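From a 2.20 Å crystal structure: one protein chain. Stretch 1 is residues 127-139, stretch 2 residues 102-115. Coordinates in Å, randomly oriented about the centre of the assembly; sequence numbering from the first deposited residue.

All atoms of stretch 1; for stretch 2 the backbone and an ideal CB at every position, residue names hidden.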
# COMPACT_ATOMS: atom_id res chain seq x y z
N ALA C 127 -9.24 -20.16 10.45
CA ALA C 127 -7.92 -20.73 10.70
C ALA C 127 -7.87 -21.58 11.96
O ALA C 127 -7.12 -22.55 12.03
CB ALA C 127 -6.85 -19.64 10.74
N ILE C 128 -8.67 -21.20 12.97
CA ILE C 128 -8.83 -22.00 14.18
C ILE C 128 -9.51 -23.32 13.83
O ILE C 128 -9.06 -24.39 14.25
CB ILE C 128 -9.63 -21.24 15.28
CG1 ILE C 128 -8.79 -20.11 15.86
CG2 ILE C 128 -10.08 -22.18 16.41
CD1 ILE C 128 -9.62 -19.01 16.51
N ALA C 129 -10.57 -23.22 13.02
CA ALA C 129 -11.45 -24.34 12.70
C ALA C 129 -10.94 -25.22 11.57
O ALA C 129 -11.60 -26.20 11.19
CB ALA C 129 -12.82 -23.83 12.34
N ALA C 130 -9.76 -24.86 11.06
CA ALA C 130 -9.21 -25.43 9.82
C ALA C 130 -8.99 -26.95 9.88
O ALA C 130 -9.50 -27.68 9.02
CB ALA C 130 -7.90 -24.70 9.44
N GLU C 131 -8.27 -27.42 10.89
CA GLU C 131 -7.85 -28.82 10.94
C GLU C 131 -8.65 -29.66 11.93
O GLU C 131 -8.38 -30.86 12.09
CB GLU C 131 -6.35 -28.92 11.26
CG GLU C 131 -5.45 -28.03 10.40
CD GLU C 131 -4.00 -28.45 10.43
OE1 GLU C 131 -3.69 -29.57 9.96
OE2 GLU C 131 -3.15 -27.66 10.92
N ILE C 132 -9.65 -29.06 12.58
CA ILE C 132 -10.37 -29.75 13.65
C ILE C 132 -11.60 -30.51 13.14
O ILE C 132 -12.15 -30.18 12.09
CB ILE C 132 -10.67 -28.82 14.89
CG1 ILE C 132 -12.02 -28.11 14.78
CG2 ILE C 132 -9.50 -27.86 15.15
CD1 ILE C 132 -13.12 -28.76 15.60
N LYS C 133 -12.01 -31.50 13.93
CA LYS C 133 -12.95 -32.57 13.55
C LYS C 133 -14.27 -32.17 12.92
O LYS C 133 -14.52 -32.52 11.77
CB LYS C 133 -13.19 -33.53 14.73
CG LYS C 133 -12.70 -34.98 14.55
CD LYS C 133 -11.48 -35.15 13.63
CE LYS C 133 -11.84 -35.90 12.34
NZ LYS C 133 -10.70 -36.00 11.39
N ASN C 134 -15.13 -31.49 13.66
CA ASN C 134 -16.40 -31.05 13.10
C ASN C 134 -16.39 -29.54 12.99
O ASN C 134 -16.87 -28.86 13.88
CB ASN C 134 -17.56 -31.51 13.98
CG ASN C 134 -17.93 -32.95 13.75
OD1 ASN C 134 -17.14 -33.84 14.04
ND2 ASN C 134 -19.14 -33.18 13.24
N PRO C 135 -15.84 -29.00 11.89
CA PRO C 135 -15.50 -27.57 11.85
C PRO C 135 -16.72 -26.65 11.98
O PRO C 135 -16.59 -25.48 12.35
CB PRO C 135 -14.82 -27.41 10.49
CG PRO C 135 -15.41 -28.49 9.65
CD PRO C 135 -15.70 -29.64 10.56
N GLU C 136 -17.90 -27.22 11.72
CA GLU C 136 -19.18 -26.53 11.73
C GLU C 136 -19.65 -26.05 13.09
O GLU C 136 -20.52 -25.17 13.17
CB GLU C 136 -20.23 -27.47 11.14
CG GLU C 136 -19.82 -28.94 11.21
CD GLU C 136 -20.94 -29.86 11.67
OE1 GLU C 136 -22.11 -29.64 11.27
OE2 GLU C 136 -20.64 -30.80 12.44
N ARG C 137 -19.13 -26.63 14.16
CA ARG C 137 -19.55 -26.21 15.50
C ARG C 137 -18.51 -25.31 16.15
O ARG C 137 -18.59 -25.03 17.34
CB ARG C 137 -19.95 -27.40 16.40
CG ARG C 137 -19.05 -28.64 16.35
CD ARG C 137 -17.71 -28.38 17.00
NE ARG C 137 -16.74 -29.44 16.72
CZ ARG C 137 -16.45 -30.43 17.55
NH1 ARG C 137 -17.06 -30.51 18.73
NH2 ARG C 137 -15.55 -31.33 17.20
N VAL C 138 -17.52 -24.91 15.37
CA VAL C 138 -16.57 -23.88 15.78
C VAL C 138 -17.12 -22.51 15.36
O VAL C 138 -17.65 -22.36 14.27
CB VAL C 138 -15.17 -24.11 15.18
CG1 VAL C 138 -14.14 -23.22 15.85
CG2 VAL C 138 -14.76 -25.56 15.31
N ALA C 139 -17.01 -21.53 16.26
CA ALA C 139 -17.54 -20.19 16.05
C ALA C 139 -16.84 -19.24 17.01
O ALA C 139 -16.16 -19.66 17.92
CB ALA C 139 -19.05 -20.16 16.29
N UNK C 102 -5.06 -26.26 21.07
CA UNK C 102 -6.14 -26.38 22.05
C UNK C 102 -7.41 -26.96 21.43
O UNK C 102 -8.01 -27.87 22.00
CB UNK C 102 -6.44 -25.01 22.67
N UNK C 103 -7.80 -26.45 20.27
CA UNK C 103 -9.06 -26.86 19.64
C UNK C 103 -8.99 -28.26 19.06
O UNK C 103 -10.00 -28.97 19.01
CB UNK C 103 -9.44 -25.87 18.54
N UNK C 104 -7.79 -28.65 18.63
CA UNK C 104 -7.51 -30.03 18.22
C UNK C 104 -7.73 -30.99 19.40
O UNK C 104 -8.37 -32.03 19.25
CB UNK C 104 -6.08 -30.15 17.69
N UNK C 105 -7.22 -30.62 20.57
CA UNK C 105 -7.41 -31.41 21.78
C UNK C 105 -8.89 -31.50 22.22
O UNK C 105 -9.33 -32.56 22.67
CB UNK C 105 -6.57 -30.81 22.91
N UNK C 106 -9.64 -30.41 22.07
CA UNK C 106 -11.07 -30.40 22.43
C UNK C 106 -11.93 -31.16 21.44
O UNK C 106 -13.05 -31.56 21.77
CB UNK C 106 -11.58 -28.96 22.53
N UNK C 107 -11.43 -31.35 20.22
CA UNK C 107 -12.15 -32.14 19.22
C UNK C 107 -12.28 -33.62 19.61
O UNK C 107 -13.32 -34.23 19.38
CB UNK C 107 -11.44 -32.03 17.87
N UNK C 108 -11.23 -34.18 20.21
CA UNK C 108 -11.26 -35.57 20.71
C UNK C 108 -11.91 -35.75 22.07
O UNK C 108 -12.68 -36.69 22.27
CB UNK C 108 -9.83 -36.11 20.78
N UNK C 109 -11.61 -34.84 23.00
CA UNK C 109 -12.19 -34.82 24.36
C UNK C 109 -13.73 -34.74 24.35
O UNK C 109 -14.38 -35.54 25.00
CB UNK C 109 -11.63 -33.63 25.14
N UNK C 110 -14.28 -33.79 23.59
CA UNK C 110 -15.72 -33.50 23.59
C UNK C 110 -16.47 -34.25 22.49
O UNK C 110 -15.87 -34.63 21.48
CB UNK C 110 -15.95 -32.00 23.43
N UNK C 111 -17.80 -34.47 22.68
CA UNK C 111 -18.65 -34.93 21.57
C UNK C 111 -18.64 -33.97 20.36
O UNK C 111 -18.39 -32.78 20.53
CB UNK C 111 -20.09 -35.10 22.07
N UNK C 112 -18.89 -34.50 19.15
CA UNK C 112 -18.93 -33.65 17.95
C UNK C 112 -20.14 -32.70 17.84
O UNK C 112 -20.24 -31.95 16.87
CB UNK C 112 -18.91 -34.55 16.71
N UNK C 113 -21.05 -32.73 18.82
CA UNK C 113 -22.15 -31.75 18.85
C UNK C 113 -21.92 -30.62 19.87
O UNK C 113 -22.77 -29.74 20.03
CB UNK C 113 -23.46 -32.46 19.17
N UNK C 114 -20.78 -30.66 20.55
CA UNK C 114 -20.41 -29.63 21.51
C UNK C 114 -19.90 -28.40 20.76
O UNK C 114 -19.02 -28.51 19.89
CB UNK C 114 -19.35 -30.15 22.49
N UNK C 115 -20.47 -27.25 21.08
CA UNK C 115 -20.07 -25.98 20.47
C UNK C 115 -18.71 -25.56 21.01
O UNK C 115 -18.47 -25.58 22.22
CB UNK C 115 -21.11 -24.89 20.74

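Positions 102 to 109 form the end of a helix, and 103 and 107, one turn apart, point toward stretch 1. At 102 nothing of that stretch lies within 5.5 Å of the ideal CB, so the contact sets no preference; the residue is Leu102.

Position 103 points toward stretch 1, its ideal CB 3.9 Å from Ile132 CG2 and 4.3 Å from Ile128 CG2, with Val138 also nearby. Such an apolar setting suits a large aliphatic or aromatic side chain. It is Phe103: Ile128 CG2 sits over one face of the ring, 3.8 Å from its centroid in a CH-pi contact, Val138 CG1 approaches Phe103 CE1 at 4.0 Å, and Ile132 CG2 packs 4.0 Å from Phe103 CB.

At 104 the CB points sideways, 4.8 Å from Ile132 CG2, and many residues could be accommodated. Ala104 is found, with its N 4.0 Å from Ile132 CG2. Positions 105 and 106 have no neighbour in stretch 1 within 5.5 Å of their ideal CB, so stretch 1 sets no preference; they are Gln105 and Leu106.

Position 107 again faces stretch 1, but here the space is limited: the ideal CB is already 3.9 Å from Lys133 CB, 4.2 Å from Arg137 NH2 and 4.3 Å from Ile132 CD1. A small side chain suits it best. The methyl of Ala107 packs against these groups.

Positions 108 and 109 are unconstrained by stretch 1 and hold Glu108 and Val109. At 110 the backbone leaves helical angles (-94/156); the CB points toward stretch 1 but stays 5.1 Å from Arg137 NH1, leaving the choice broad. The residue is Cys110.

A type I turn spans 111 to 114. The phi of -58° at 111 and -71° at 112 both permit proline. The CB of 111 points away, and Pro111 contributes its carbonyl, whose O accepts a weak hydrogen bond from Arg137 NH1 at 3.2 Å. At 112 the ideal CB is only 3.3 Å from Asn134 OD1, favouring a compact residue; Pro112 fits, its CB 3.4 Å from Asn134 OD1 and its CA over one face of the Arg137 guanidinium. Position 113 points away, so most side chains would suit; it is Gln113.

At 114 the CB points sideways, 4.4 Å from Arg137 NH1, leaving several side chains possible. In Thr114 the backbone dominates: Arg137 NH1 donates a nearly straight hydrogen bond to Thr114 O at 3.0 Å. Position 115 points away, allowing many residues; Leu115 brings CD2 within 4.4 Å of Arg137 CB, while its CA makes a CH contact with Arg137 O at 3.6 Å.

Stretch 2, residues 102-115: LFAQLAEVCPPQTL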
# COMPACT_ATOMS: atom_id res chain seq x y z
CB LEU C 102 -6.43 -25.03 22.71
CG LEU C 102 -7.42 -24.88 23.89
CD1 LEU C 102 -7.35 -26.03 24.90
CD2 LEU C 102 -7.14 -23.57 24.58
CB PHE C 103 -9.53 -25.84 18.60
CG PHE C 103 -10.36 -24.73 19.17
CD1 PHE C 103 -11.74 -24.70 18.95
CD2 PHE C 103 -9.78 -23.71 19.92
CE1 PHE C 103 -12.51 -23.67 19.47
CE2 PHE C 103 -10.54 -22.68 20.44
CZ PHE C 103 -11.91 -22.66 20.22
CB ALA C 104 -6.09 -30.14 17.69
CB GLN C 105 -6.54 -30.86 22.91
CG GLN C 105 -6.15 -31.91 23.95
CD GLN C 105 -5.14 -31.41 24.97
OE1 GLN C 105 -4.66 -32.19 25.81
NE2 GLN C 105 -4.81 -30.12 24.92
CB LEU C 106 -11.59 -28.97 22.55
CG LEU C 106 -11.01 -28.01 23.59
CD1 LEU C 106 -11.41 -26.61 23.20
CD2 LEU C 106 -11.49 -28.33 25.00
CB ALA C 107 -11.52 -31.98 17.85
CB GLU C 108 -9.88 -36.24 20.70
CG GLU C 108 -8.69 -35.33 20.47
CD GLU C 108 -7.82 -35.84 19.34
OE1 GLU C 108 -8.39 -36.24 18.30
OE2 GLU C 108 -6.58 -35.86 19.49
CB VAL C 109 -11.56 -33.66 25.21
CG1 VAL C 109 -12.39 -33.37 26.46
CG2 VAL C 109 -10.12 -33.99 25.59
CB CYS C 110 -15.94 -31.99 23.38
SG CYS C 110 -14.91 -30.95 24.40
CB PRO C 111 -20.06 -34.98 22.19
CG PRO C 111 -19.95 -34.36 23.55
CD PRO C 111 -18.52 -34.50 23.96
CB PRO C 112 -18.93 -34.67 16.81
CG PRO C 112 -18.38 -35.94 17.41
CD PRO C 112 -18.92 -35.93 18.80
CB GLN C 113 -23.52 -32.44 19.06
CG GLN C 113 -23.79 -32.94 20.49
CD GLN C 113 -23.35 -34.38 20.71
OE1 GLN C 113 -22.75 -35.02 19.84
NE2 GLN C 113 -23.66 -34.91 21.90
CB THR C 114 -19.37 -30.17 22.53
OG1 THR C 114 -20.08 -30.84 23.59
CG2 THR C 114 -18.51 -29.05 23.14
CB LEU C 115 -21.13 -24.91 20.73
CG LEU C 115 -22.60 -25.34 20.62
CD1 LEU C 115 -23.53 -24.21 21.04
CD2 LEU C 115 -22.98 -25.84 19.23
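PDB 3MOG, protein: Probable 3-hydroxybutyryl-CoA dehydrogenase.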